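Local coordinates for protein beta-galactosidase (Trichoderma reesei, PDB 3OG2) that probably hydrolyses terminal non-reducing beta-D-galactose residues in beta-D-galactosides, as a glycoside hydrolase of family 35, at residues A[347-350]-A[355-358]; A[68-73]-A[360-365]; A[132-137]-A[828-833]; A[126-131]-A[144-149]. All blocks are in the same frame, centred on the assembly; numbering follows the deposited sequence.

Contact 1 (A[347-350]-A[355-358]). With NAG (2-acetamido-2-deoxy-beta-D-glucopyranose), chain B; MAN (alpha-D-mannopyranose), chain C; BMA (beta-D-mannopyranose), chain D.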
# COMPACT_ATOMS: atom_id res chain seq x y z
N SER A 347 3.25 4.44 -5.80
CA SER A 347 2.78 5.21 -6.98
C SER A 347 1.48 5.93 -6.73
O SER A 347 1.30 6.99 -7.35
CB SER A 347 2.63 4.31 -8.20
OG SER A 347 1.74 3.25 -7.95
N ILE A 348 0.62 5.42 -5.87
CA ILE A 348 -0.57 6.17 -5.42
C ILE A 348 -0.32 6.58 -3.97
O ILE A 348 -0.04 5.71 -3.15
CB ILE A 348 -1.83 5.31 -5.54
CG1 ILE A 348 -1.98 4.75 -6.96
CG2 ILE A 348 -3.03 6.11 -5.09
CD1 ILE A 348 -3.14 3.77 -7.16
N ARG A 349 -0.37 7.89 -3.70
CA ARG A 349 -0.05 8.37 -2.37
C ARG A 349 -1.12 7.91 -1.36
O ARG A 349 -2.25 7.51 -1.73
CB ARG A 349 -0.07 9.88 -2.35
CG ARG A 349 1.07 10.53 -3.14
CD ARG A 349 0.91 12.04 -2.97
NE ARG A 349 1.87 12.82 -3.75
CZ ARG A 349 3.07 13.14 -3.33
NH1 ARG A 349 3.52 12.76 -2.12
NH2 ARG A 349 3.85 13.88 -4.12
N GLU A 350 -0.78 8.08 -0.08
CA GLU A 350 -1.71 7.75 1.01
C GLU A 350 -3.01 8.49 0.89
O GLU A 350 -4.05 7.95 1.25
CB GLU A 350 -0.97 8.13 2.31
CG GLU A 350 -1.81 7.90 3.56
CD GLU A 350 -0.98 8.09 4.83
OE1 GLU A 350 0.14 8.68 4.73
OE2 GLU A 350 -1.41 7.65 5.92
N ASP A 355 -0.03 12.11 -8.57
CA ASP A 355 0.85 13.08 -9.17
C ASP A 355 2.30 12.62 -9.19
O ASP A 355 3.09 13.22 -9.94
CB ASP A 355 0.76 14.39 -8.38
CG ASP A 355 1.30 14.14 -6.98
OD1 ASP A 355 0.79 13.35 -6.21
OD2 ASP A 355 2.36 14.72 -6.56
N ARG A 356 2.72 11.60 -8.46
CA ARG A 356 4.16 11.23 -8.50
C ARG A 356 4.52 10.75 -9.89
O ARG A 356 3.73 10.02 -10.54
CB ARG A 356 4.45 10.09 -7.50
CG ARG A 356 4.37 10.63 -6.05
CD ARG A 356 4.55 9.46 -5.08
NE ARG A 356 4.94 9.95 -3.75
CZ ARG A 356 4.69 9.35 -2.61
NH1 ARG A 356 3.99 8.21 -2.55
NH2 ARG A 356 5.13 9.90 -1.47
N GLU A 357 5.72 11.13 -10.35
CA GLU A 357 6.11 10.73 -11.72
C GLU A 357 6.08 9.22 -11.89
O GLU A 357 5.77 8.70 -12.97
CB GLU A 357 7.48 11.29 -12.02
CG GLU A 357 7.85 11.10 -13.51
CD GLU A 357 8.92 12.06 -14.04
OE1 GLU A 357 9.16 13.15 -13.44
OE2 GLU A 357 9.51 11.74 -15.08
N LYS A 358 6.41 8.50 -10.80
CA LYS A 358 6.43 7.04 -10.90
C LYS A 358 5.06 6.49 -11.28
O LYS A 358 4.97 5.43 -11.90
CB LYS A 358 6.92 6.35 -9.59
CG LYS A 358 6.10 6.76 -8.38
CD LYS A 358 6.63 6.16 -7.10
CE LYS A 358 6.57 4.63 -7.09
NZ LYS A 358 7.18 4.09 -5.82
C1 NAG B . 3.66 15.75 -11.99
C2 NAG B . 4.60 15.46 -13.16
C3 NAG B . 5.88 14.82 -12.68
C4 NAG B . 6.53 15.71 -11.60
C5 NAG B . 5.49 15.95 -10.48
C6 NAG B . 5.98 16.92 -9.42
C7 NAG B . 3.29 14.92 -15.17
C8 NAG B . 2.42 13.90 -15.85
N2 NAG B . 3.91 14.52 -14.07
O3 NAG B . 6.76 14.61 -13.74
O4 NAG B . 7.63 14.98 -11.05
O5 NAG B . 4.35 16.59 -11.08
O6 NAG B . 6.45 18.13 -10.00
O7 NAG B . 3.29 16.11 -15.54
C1 MAN C . 10.40 15.81 -15.07
C2 MAN C . 11.21 14.64 -15.61
C3 MAN C . 12.38 15.21 -16.44
C4 MAN C . 11.80 16.10 -17.58
C5 MAN C . 10.98 17.24 -16.94
C6 MAN C . 10.30 18.06 -18.03
O2 MAN C . 10.37 13.84 -16.42
O3 MAN C . 13.05 14.07 -17.05
O4 MAN C . 12.89 16.66 -18.29
O5 MAN C . 9.95 16.64 -16.14
O6 MAN C . 9.66 19.21 -17.44
C1 BMA D . 8.74 15.70 -10.86
C2 BMA D . 9.81 14.84 -10.17
C3 BMA D . 11.09 15.67 -10.04
C4 BMA D . 11.55 16.20 -11.40
C5 BMA D . 10.37 16.98 -12.04
C6 BMA D . 10.69 17.56 -13.40
O2 BMA D . 10.04 13.62 -10.91
O3 BMA D . 12.10 14.81 -9.53
O4 BMA D . 12.64 17.11 -11.15
O5 BMA D . 9.22 16.11 -12.17
O6 BMA D . 11.30 16.53 -14.23
O HOH W 1 1.33 9.69 -6.72
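Asp355 OD1 accepts the shortest bond between the segments, from Arg349 NE at 2.7 Å and nearly straight. Arg349 NH2 reaches the other oxygen, Asp355 OD2, at 3.0 Å. The arginine thus grips the carboxylate side-on, with NE and one NH2 hydrogen each taking one oxygen on its syn lone pair. The two flat groups lie nearly coplanar, 13° apart, so this salt bridge fixes the rotation of both. The Asp355 side chain is turned between its own backbone N and carbonyl carbon (chi1 65°), which brings its oxygens to the guanidinium edge.

Arg356 passes over one face of the same guanidinium. Its NE sits 3.5 Å above the Arg349 plane, toward the rim, and the two guanidinium planes are 38° apart. Arg349 NH1 and Arg356 NH2 are both donors, yet they come within 3.3 Å of each other. Glu293 makes salt bridges to both nitrogens and would offset this pairing of like charges. Arg356 NH1 turns to Asp343 and to the carbonyl of Ala346.

These segments belong to the catalytic TIM-barrel part of the family 35 enzyme, where a loop after strand 318-321 leads into helix 357-370. A water joins the backbones there, donating to Ser347 O and accepting from Arg356 N at 2.9 Å. Lys358 lays its CE against Ser347 N, while its NZ goes on to the carbonyls of Val299, Gly345 and Gly281. Glu357 faces an N-linked glycan: its OE2 accepts from mannose O2 at 2.6 Å, and its OE1 from beta-mannose O2 at 2.7 Å.

Contact 2 (A[68-73]-A[360-365])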
# COMPACT_ATOMS: atom_id res chain seq x y z
N LEU A 68 -3.61 2.49 -14.92
CA LEU A 68 -2.22 2.14 -15.18
C LEU A 68 -2.09 1.07 -16.28
O LEU A 68 -1.00 0.79 -16.76
CB LEU A 68 -1.56 1.53 -13.93
CG LEU A 68 -1.40 2.46 -12.74
CD1 LEU A 68 -0.98 1.67 -11.51
CD2 LEU A 68 -0.32 3.51 -13.05
N GLY A 69 -3.18 0.40 -16.64
CA GLY A 69 -3.12 -0.75 -17.51
C GLY A 69 -3.07 -2.04 -16.72
O GLY A 69 -2.92 -3.11 -17.31
N PHE A 70 -3.18 -1.94 -15.38
CA PHE A 70 -3.20 -3.18 -14.57
C PHE A 70 -4.55 -3.90 -14.72
O PHE A 70 -5.55 -3.26 -15.03
CB PHE A 70 -3.02 -2.81 -13.11
CG PHE A 70 -1.56 -2.46 -12.74
CD1 PHE A 70 -0.59 -2.10 -13.69
CD2 PHE A 70 -1.22 -2.51 -11.39
CE1 PHE A 70 0.69 -1.80 -13.25
CE2 PHE A 70 0.10 -2.22 -10.94
CZ PHE A 70 1.05 -1.85 -11.90
N ASN A 71 -4.52 -5.22 -14.45
CA ASN A 71 -5.78 -5.98 -14.53
C ASN A 71 -6.15 -6.60 -13.20
O ASN A 71 -7.25 -7.17 -13.09
CB ASN A 71 -5.73 -7.07 -15.61
CG ASN A 71 -4.42 -7.83 -15.58
OD1 ASN A 71 -3.84 -8.09 -14.53
ND2 ASN A 71 -3.93 -8.13 -16.79
N THR A 72 -5.29 -6.44 -12.18
CA THR A 72 -5.43 -7.20 -10.93
C THR A 72 -5.01 -6.35 -9.75
O THR A 72 -4.17 -5.45 -9.88
CB THR A 72 -4.58 -8.47 -11.04
OG1 THR A 72 -4.98 -9.25 -12.18
CG2 THR A 72 -4.67 -9.37 -9.82
N VAL A 73 -5.60 -6.66 -8.62
CA VAL A 73 -5.17 -6.14 -7.33
C VAL A 73 -4.94 -7.35 -6.42
O VAL A 73 -5.73 -8.30 -6.41
CB VAL A 73 -6.22 -5.17 -6.75
CG1 VAL A 73 -6.10 -4.99 -5.24
CG2 VAL A 73 -6.01 -3.82 -7.48
N SER A 360 2.96 7.84 -13.53
CA SER A 360 2.80 7.95 -14.99
C SER A 360 3.75 7.01 -15.71
O SER A 360 3.38 6.45 -16.75
CB SER A 360 3.05 9.40 -15.41
OG SER A 360 2.13 10.27 -14.73
N GLU A 361 4.96 6.81 -15.15
CA GLU A 361 5.88 5.84 -15.78
C GLU A 361 5.32 4.43 -15.69
O GLU A 361 5.43 3.65 -16.64
CB GLU A 361 7.22 5.93 -15.09
CG GLU A 361 8.12 4.74 -15.44
CD GLU A 361 8.47 4.55 -16.90
OE1 GLU A 361 8.70 5.60 -17.57
OE2 GLU A 361 8.58 3.38 -17.43
N LEU A 362 4.69 4.09 -14.55
CA LEU A 362 4.12 2.73 -14.42
C LEU A 362 3.00 2.53 -15.41
O LEU A 362 2.87 1.42 -15.96
CB LEU A 362 3.67 2.55 -12.98
CG LEU A 362 3.19 1.18 -12.58
CD1 LEU A 362 4.19 0.08 -12.93
CD2 LEU A 362 2.96 1.19 -11.05
N LYS A 363 2.21 3.58 -15.68
CA LYS A 363 1.15 3.46 -16.69
C LYS A 363 1.73 3.17 -18.06
O LYS A 363 1.15 2.42 -18.83
CB LYS A 363 0.40 4.81 -16.74
CG LYS A 363 -0.68 4.85 -17.80
CD LYS A 363 -1.57 6.13 -17.72
CE LYS A 363 -0.67 7.38 -17.87
NZ LYS A 363 -1.53 8.60 -17.93
N LEU A 364 2.90 3.75 -18.43
CA LEU A 364 3.44 3.43 -19.75
C LEU A 364 3.72 1.93 -19.86
O LEU A 364 3.50 1.31 -20.92
CB LEU A 364 4.75 4.18 -19.97
CG LEU A 364 4.72 5.69 -19.80
CD1 LEU A 364 6.09 6.27 -20.15
CD2 LEU A 364 3.64 6.31 -20.68
N GLN A 365 4.18 1.36 -18.75
CA GLN A 365 4.52 -0.08 -18.77
C GLN A 365 3.29 -0.96 -18.77
O GLN A 365 3.24 -1.95 -19.52
CB GLN A 365 5.37 -0.40 -17.54
CG GLN A 365 6.72 0.36 -17.53
CD GLN A 365 7.52 0.01 -16.29
OE1 GLN A 365 7.33 -1.02 -15.63
NE2 GLN A 365 8.45 0.86 -15.92
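Helix 357-370 of the TIM barrel packs here against the turn that links helix 58-66 to the barrel strand 72-76. The turn is a Schellman motif, with Gly69 taking positive phi as the chain leaves helical geometry. Leu68, just before it, and Phe70, just after it, both meet the helix.

Leu362 is the main apolar side chain from the helix. Its CG stands anti to the backbone N (chi1 -174°), which carries the two methyls out toward the turn. Leu362 CD2 is 3.7 Å from Phe70 CZ and 4.0 Å from Leu68 CD1, so one methyl touches both residues. The methyl approaches the ring obliquely, and the Phe70 and Leu362 side chains cross at about a right angle. Leu68 CD1 itself lies over the centre of the Phe70 ring, 3.9 Å above its plane. The Phe43 ring of strand 38-47 stacks with Phe70, tying this cluster to the barrel wall.

The Lys363 side chain touches with its root: CB is 4.0 Å from Leu68 CD2. The rest of the chain leads away, and NZ binds the carbonyls of Tyr556 and Tyr558, with Trp559 beside it in a cation-pi contact. Where the backbones come closest, at Leu68 and Lys363, their CA atoms are 3.9 Å apart. There Lys363 CA directs its hydrogen at Leu68 O, with the two heavy atoms 3.4 Å apart and an angle of 156° at the hydrogen.

Contact 3 (A[132-137]-A[828-833]). With NAG (2-acetamido-2-deoxy-beta-D-glucopyranose), chain E.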
# COMPACT_ATOMS: atom_id res chain seq x y z
N LEU A 132 -2.88 -14.78 20.51
CA LEU A 132 -1.93 -15.87 20.24
C LEU A 132 -0.74 -15.82 21.17
O LEU A 132 0.02 -16.78 21.25
CB LEU A 132 -1.48 -15.82 18.78
CG LEU A 132 -2.48 -16.39 17.77
CD1 LEU A 132 -1.78 -16.49 16.40
CD2 LEU A 132 -3.20 -17.68 18.05
N GLN A 133 -0.50 -14.70 21.92
CA GLN A 133 0.52 -14.76 22.93
C GLN A 133 0.18 -15.78 24.03
O GLN A 133 1.11 -16.22 24.71
CB GLN A 133 0.74 -13.38 23.60
CG GLN A 133 1.13 -12.30 22.59
CD GLN A 133 1.93 -11.18 23.19
OE1 GLN A 133 1.90 -10.97 24.43
NE2 GLN A 133 2.67 -10.40 22.38
N ARG A 134 -1.08 -16.18 24.14
CA ARG A 134 -1.47 -17.15 25.13
C ARG A 134 -1.49 -18.58 24.57
O ARG A 134 -1.92 -19.52 25.23
CB ARG A 134 -2.87 -16.82 25.65
CG ARG A 134 -2.87 -15.41 26.28
CD ARG A 134 -4.11 -15.22 27.14
NE ARG A 134 -5.41 -15.49 26.51
CZ ARG A 134 -6.15 -14.57 25.89
NH1 ARG A 134 -5.72 -13.30 25.80
NH2 ARG A 134 -7.34 -14.87 25.37
N VAL A 135 -1.02 -18.78 23.34
CA VAL A 135 -0.91 -20.13 22.75
C VAL A 135 0.51 -20.60 22.95
O VAL A 135 1.45 -19.96 22.49
CB VAL A 135 -1.28 -20.04 21.26
CG1 VAL A 135 -0.99 -21.37 20.57
CG2 VAL A 135 -2.75 -19.69 21.11
N LYS A 136 0.65 -21.74 23.65
CA LYS A 136 2.02 -22.18 23.99
C LYS A 136 2.83 -22.61 22.80
O LYS A 136 4.06 -22.38 22.78
CB LYS A 136 1.93 -23.34 24.98
CG LYS A 136 1.27 -22.93 26.31
CD LYS A 136 1.18 -24.12 27.31
CE LYS A 136 0.21 -23.82 28.46
NZ LYS A 136 -0.29 -24.96 29.29
N GLY A 137 2.21 -23.28 21.84
CA GLY A 137 3.00 -23.86 20.74
C GLY A 137 3.60 -22.82 19.83
O GLY A 137 3.19 -21.64 19.78
N GLY A 828 -12.64 -3.51 28.49
CA GLY A 828 -13.26 -4.75 28.05
C GLY A 828 -12.27 -5.75 27.49
O GLY A 828 -12.60 -6.92 27.34
N GLY A 829 -11.05 -5.27 27.11
CA GLY A 829 -10.09 -6.17 26.48
C GLY A 829 -10.65 -6.80 25.22
O GLY A 829 -11.04 -6.07 24.27
N GLU A 830 -10.70 -8.15 25.14
CA GLU A 830 -11.22 -8.83 23.96
C GLU A 830 -12.72 -8.65 23.86
O GLU A 830 -13.23 -8.83 22.73
CB GLU A 830 -10.87 -10.34 24.00
CG GLU A 830 -9.35 -10.46 23.81
CD GLU A 830 -8.75 -11.75 24.28
OE1 GLU A 830 -9.44 -12.70 24.72
OE2 GLU A 830 -7.51 -11.85 24.22
N ASP A 831 -13.40 -8.30 24.94
CA ASP A 831 -14.82 -7.84 24.84
C ASP A 831 -14.78 -6.34 24.56
O ASP A 831 -15.27 -5.52 25.35
CB ASP A 831 -15.56 -8.18 26.12
CG ASP A 831 -15.63 -9.68 26.29
OD1 ASP A 831 -16.09 -10.38 25.38
OD2 ASP A 831 -15.19 -10.18 27.33
N TYR A 832 -14.15 -5.97 23.43
CA TYR A 832 -13.90 -4.54 23.19
C TYR A 832 -15.20 -3.79 22.94
O TYR A 832 -16.22 -4.33 22.50
CB TYR A 832 -12.91 -4.40 22.02
CG TYR A 832 -13.34 -5.03 20.72
CD1 TYR A 832 -13.07 -6.39 20.47
CD2 TYR A 832 -13.97 -4.29 19.74
CE1 TYR A 832 -13.44 -6.99 19.28
CE2 TYR A 832 -14.36 -4.87 18.53
CZ TYR A 832 -14.09 -6.22 18.32
OH TYR A 832 -14.47 -6.78 17.10
N ARG A 833 -15.22 -2.50 23.24
CA ARG A 833 -16.49 -1.77 23.28
C ARG A 833 -16.93 -1.22 21.95
O ARG A 833 -18.13 -0.95 21.78
CB ARG A 833 -16.38 -0.64 24.31
CG ARG A 833 -16.23 -1.13 25.74
CD ARG A 833 -17.43 -1.97 26.19
NE ARG A 833 -17.35 -2.29 27.62
CZ ARG A 833 -18.07 -1.72 28.56
NH1 ARG A 833 -18.97 -0.80 28.25
NH2 ARG A 833 -17.88 -2.11 29.83
C1 NAG E . -3.46 -21.47 28.63
C2 NAG E . -4.86 -20.83 28.49
C3 NAG E . -6.00 -21.78 28.82
C4 NAG E . -5.87 -23.14 28.12
C5 NAG E . -4.42 -23.62 28.30
C6 NAG E . -4.24 -24.99 27.62
C7 NAG E . -5.45 -18.45 28.63
C8 NAG E . -5.92 -17.43 29.65
N2 NAG E . -5.02 -19.59 29.18
O3 NAG E . -7.27 -21.21 28.51
O4 NAG E . -6.79 -24.05 28.73
O5 NAG E . -3.51 -22.63 27.78
O6 NAG E . -3.12 -25.71 28.08
O7 NAG E . -5.82 -18.29 27.45
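Arg134 and Glu830 extend toward each other from opposite directions and meet end-on in a salt bridge. It joins a 3-10 turn of the TIM-barrel part, before helix 144-163, to a type II' beta turn, Gly828 to Asp831, that is almost 700 residues further along the chain. Glu830 is at the third position of that turn.

The guanidinium presents NH1 and NH2 to the carboxylate. Arg134 NH1 donates to Glu830 OE2 at 2.8 Å. Glu830 OE2 lies close to the guanidinium plane, but NH1 stands 22° out of the carboxylate plane. Arg134 NH2 donates to Glu830 OE1 at 3.1 Å, on the syn lone pair. The same NH2 also reaches OE2, at a more bent angle. The two planes are 32° apart, so the pair is twisted rather than flat. Glu830 OE2 is gripped again by His709 NE2, and Arg134 NH1 also donates to the carbonyl of Ser704.

The arginine chain is bent near its end (chi3 -53°). Lys136 reaches the sugar attached at Asn689 from further along its segment, with NZ 3.2 Å from NAG O6. The N-acetyl group of the same sugar meets the guanidinium at another edge, where Arg134 NE donates to the acetyl oxygen, NAG O7, at 3.0 Å.

Contact 4 (A[126-131]-A[144-149])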
# COMPACT_ATOMS: atom_id res chain seq x y z
N GLY A 126 1.96 -9.07 12.69
CA GLY A 126 1.96 -9.64 11.38
C GLY A 126 0.59 -10.25 11.01
O GLY A 126 0.55 -11.11 10.11
N GLY A 127 -0.46 -9.76 11.61
CA GLY A 127 -1.82 -10.24 11.37
C GLY A 127 -2.31 -11.10 12.51
O GLY A 127 -3.53 -11.30 12.67
N PHE A 128 -1.42 -11.66 13.34
CA PHE A 128 -1.86 -12.53 14.41
C PHE A 128 -2.54 -11.71 15.52
O PHE A 128 -1.91 -10.77 16.03
CB PHE A 128 -0.64 -13.24 15.04
CG PHE A 128 -0.06 -14.36 14.18
CD1 PHE A 128 -0.81 -15.02 13.22
CD2 PHE A 128 1.28 -14.72 14.42
CE1 PHE A 128 -0.25 -16.10 12.50
CE2 PHE A 128 1.79 -15.81 13.71
CZ PHE A 128 1.03 -16.51 12.79
N PRO A 129 -3.74 -12.08 15.95
CA PRO A 129 -4.34 -11.41 17.10
C PRO A 129 -3.47 -11.60 18.35
O PRO A 129 -2.79 -12.63 18.56
CB PRO A 129 -5.66 -12.13 17.32
CG PRO A 129 -5.96 -12.75 15.96
CD PRO A 129 -4.60 -13.13 15.41
N GLY A 130 -3.49 -10.61 19.25
CA GLY A 130 -2.62 -10.66 20.43
C GLY A 130 -2.92 -11.85 21.36
O GLY A 130 -2.04 -12.22 22.15
N TRP A 131 -4.15 -12.42 21.26
CA TRP A 131 -4.39 -13.61 22.08
C TRP A 131 -3.57 -14.82 21.65
O TRP A 131 -3.52 -15.78 22.45
CB TRP A 131 -5.87 -13.88 22.13
CG TRP A 131 -6.69 -13.86 20.88
CD1 TRP A 131 -7.41 -12.83 20.40
CD2 TRP A 131 -6.88 -14.96 19.98
NE1 TRP A 131 -8.05 -13.16 19.25
CE2 TRP A 131 -7.75 -14.47 18.97
CE3 TRP A 131 -6.44 -16.30 19.92
CZ2 TRP A 131 -8.20 -15.25 17.89
CZ3 TRP A 131 -6.90 -17.04 18.83
CH2 TRP A 131 -7.76 -16.52 17.84
N PRO A 144 -0.59 -28.15 17.39
CA PRO A 144 -2.04 -28.17 17.19
C PRO A 144 -2.74 -27.02 17.88
O PRO A 144 -3.83 -26.63 17.40
CB PRO A 144 -2.51 -29.53 17.72
CG PRO A 144 -1.41 -29.89 18.69
CD PRO A 144 -0.12 -29.35 18.10
N ASP A 145 -2.16 -26.46 18.97
CA ASP A 145 -2.85 -25.31 19.56
C ASP A 145 -2.80 -24.09 18.64
O ASP A 145 -3.79 -23.37 18.51
CB ASP A 145 -2.30 -24.96 20.95
CG ASP A 145 -0.77 -24.92 21.02
OD1 ASP A 145 -0.07 -25.21 20.04
OD2 ASP A 145 -0.23 -24.56 22.09
N TYR A 146 -1.71 -23.90 17.91
CA TYR A 146 -1.61 -22.86 16.88
C TYR A 146 -2.57 -23.20 15.74
O TYR A 146 -3.40 -22.37 15.32
CB TYR A 146 -0.16 -22.69 16.35
CG TYR A 146 -0.23 -21.78 15.10
CD1 TYR A 146 -0.52 -20.42 15.26
CD2 TYR A 146 -0.08 -22.30 13.81
CE1 TYR A 146 -0.60 -19.59 14.15
CE2 TYR A 146 -0.19 -21.49 12.72
CZ TYR A 146 -0.45 -20.13 12.89
OH TYR A 146 -0.57 -19.34 11.77
N LEU A 147 -2.48 -24.41 15.18
CA LEU A 147 -3.29 -24.75 14.00
C LEU A 147 -4.77 -24.54 14.30
O LEU A 147 -5.52 -23.91 13.55
CB LEU A 147 -3.15 -26.23 13.59
CG LEU A 147 -1.79 -26.57 12.95
CD1 LEU A 147 -1.84 -28.01 12.49
CD2 LEU A 147 -1.44 -25.64 11.78
N HIS A 148 -5.19 -25.08 15.46
CA HIS A 148 -6.62 -25.01 15.71
C HIS A 148 -7.02 -23.59 16.10
O HIS A 148 -8.17 -23.20 15.85
CB HIS A 148 -6.98 -26.09 16.74
CG HIS A 148 -6.72 -27.47 16.19
ND1 HIS A 148 -6.93 -27.88 14.90
CD2 HIS A 148 -6.25 -28.53 16.89
CE1 HIS A 148 -6.59 -29.17 14.79
NE2 HIS A 148 -6.19 -29.54 15.97
N ALA A 149 -6.11 -22.75 16.60
CA ALA A 149 -6.41 -21.33 16.82
C ALA A 149 -6.71 -20.60 15.51
O ALA A 149 -7.42 -19.60 15.56
CB ALA A 149 -5.25 -20.63 17.53
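Phe128 and Tyr146 are brought together by their first torsions. The phenyl ring of Phe128 leaves the loop anti to its own carbonyl carbon (chi1 -75°), and the phenol of Tyr146 leaves the helix anti to its backbone N (chi1 169°). Both side chains then reach toward each other from loop and helix and cross at about a right angle. The ring planes are 66° apart and the centroids 5.6 Å, an oblique pairing.

The far end of each ring does the touching. Phe128 CE1 lies 3.3 Å from Tyr146 OH, and Phe128 CZ is 3.7 Å from Tyr146 CE1. The phenol oxygen sits beside CE1 and CZ of the phenyl ring, in van der Waals contact. Tyr118 also meets the Phe128 ring, and Tyr195 of helix 193-205 packs on Tyr146.

The loop runs from barrel strand 110-116 to helix 144-163, so the contact folds a strand-to-helix connection of the TIM barrel back on the start of its own helix. Ile119 and Asn120, which bind galactose, lie earlier in the same loop, and Gly126 makes backbone hydrogen bonds with both. The Phe128 side chain is about 8 Å from that of Ile119.

A second, looser touch lies one helical turn on. Trp131 CZ3 is 4.2 Å from Ala149 CB, and its CH2 is 3.8 Å from Ala149 O, which lies at the edge of the indole, in its plane. Pro129 CB rests over one face of that indole, and Trp131 NE1 donates to the carbonyl of Glu83.

In the fold
Contacts 1, 2 and 4 are buried; contact 3 lies at the surface. Contacts 1 and 2 share helix 357-370 and touch through Ser347 OG and Leu362 CD2. In contact 1 the residues leading into the helix meet a preceding loop by charge; in contact 2 the helix itself meets a barrel turn by apolar side chains. Contacts 3 and 4 form a second pair, about 10 Å between centres and some 36 to 41 Å from the first. Asp145 OD2 probably bonds Gly137 N, and Trp131 CB packs on Glu830 OE2. Contact 4 is aromatic and stays within the barrel part, while contact 3 relies on a salt bridge to a distant segment. Glycan sugars accompany both charged contacts.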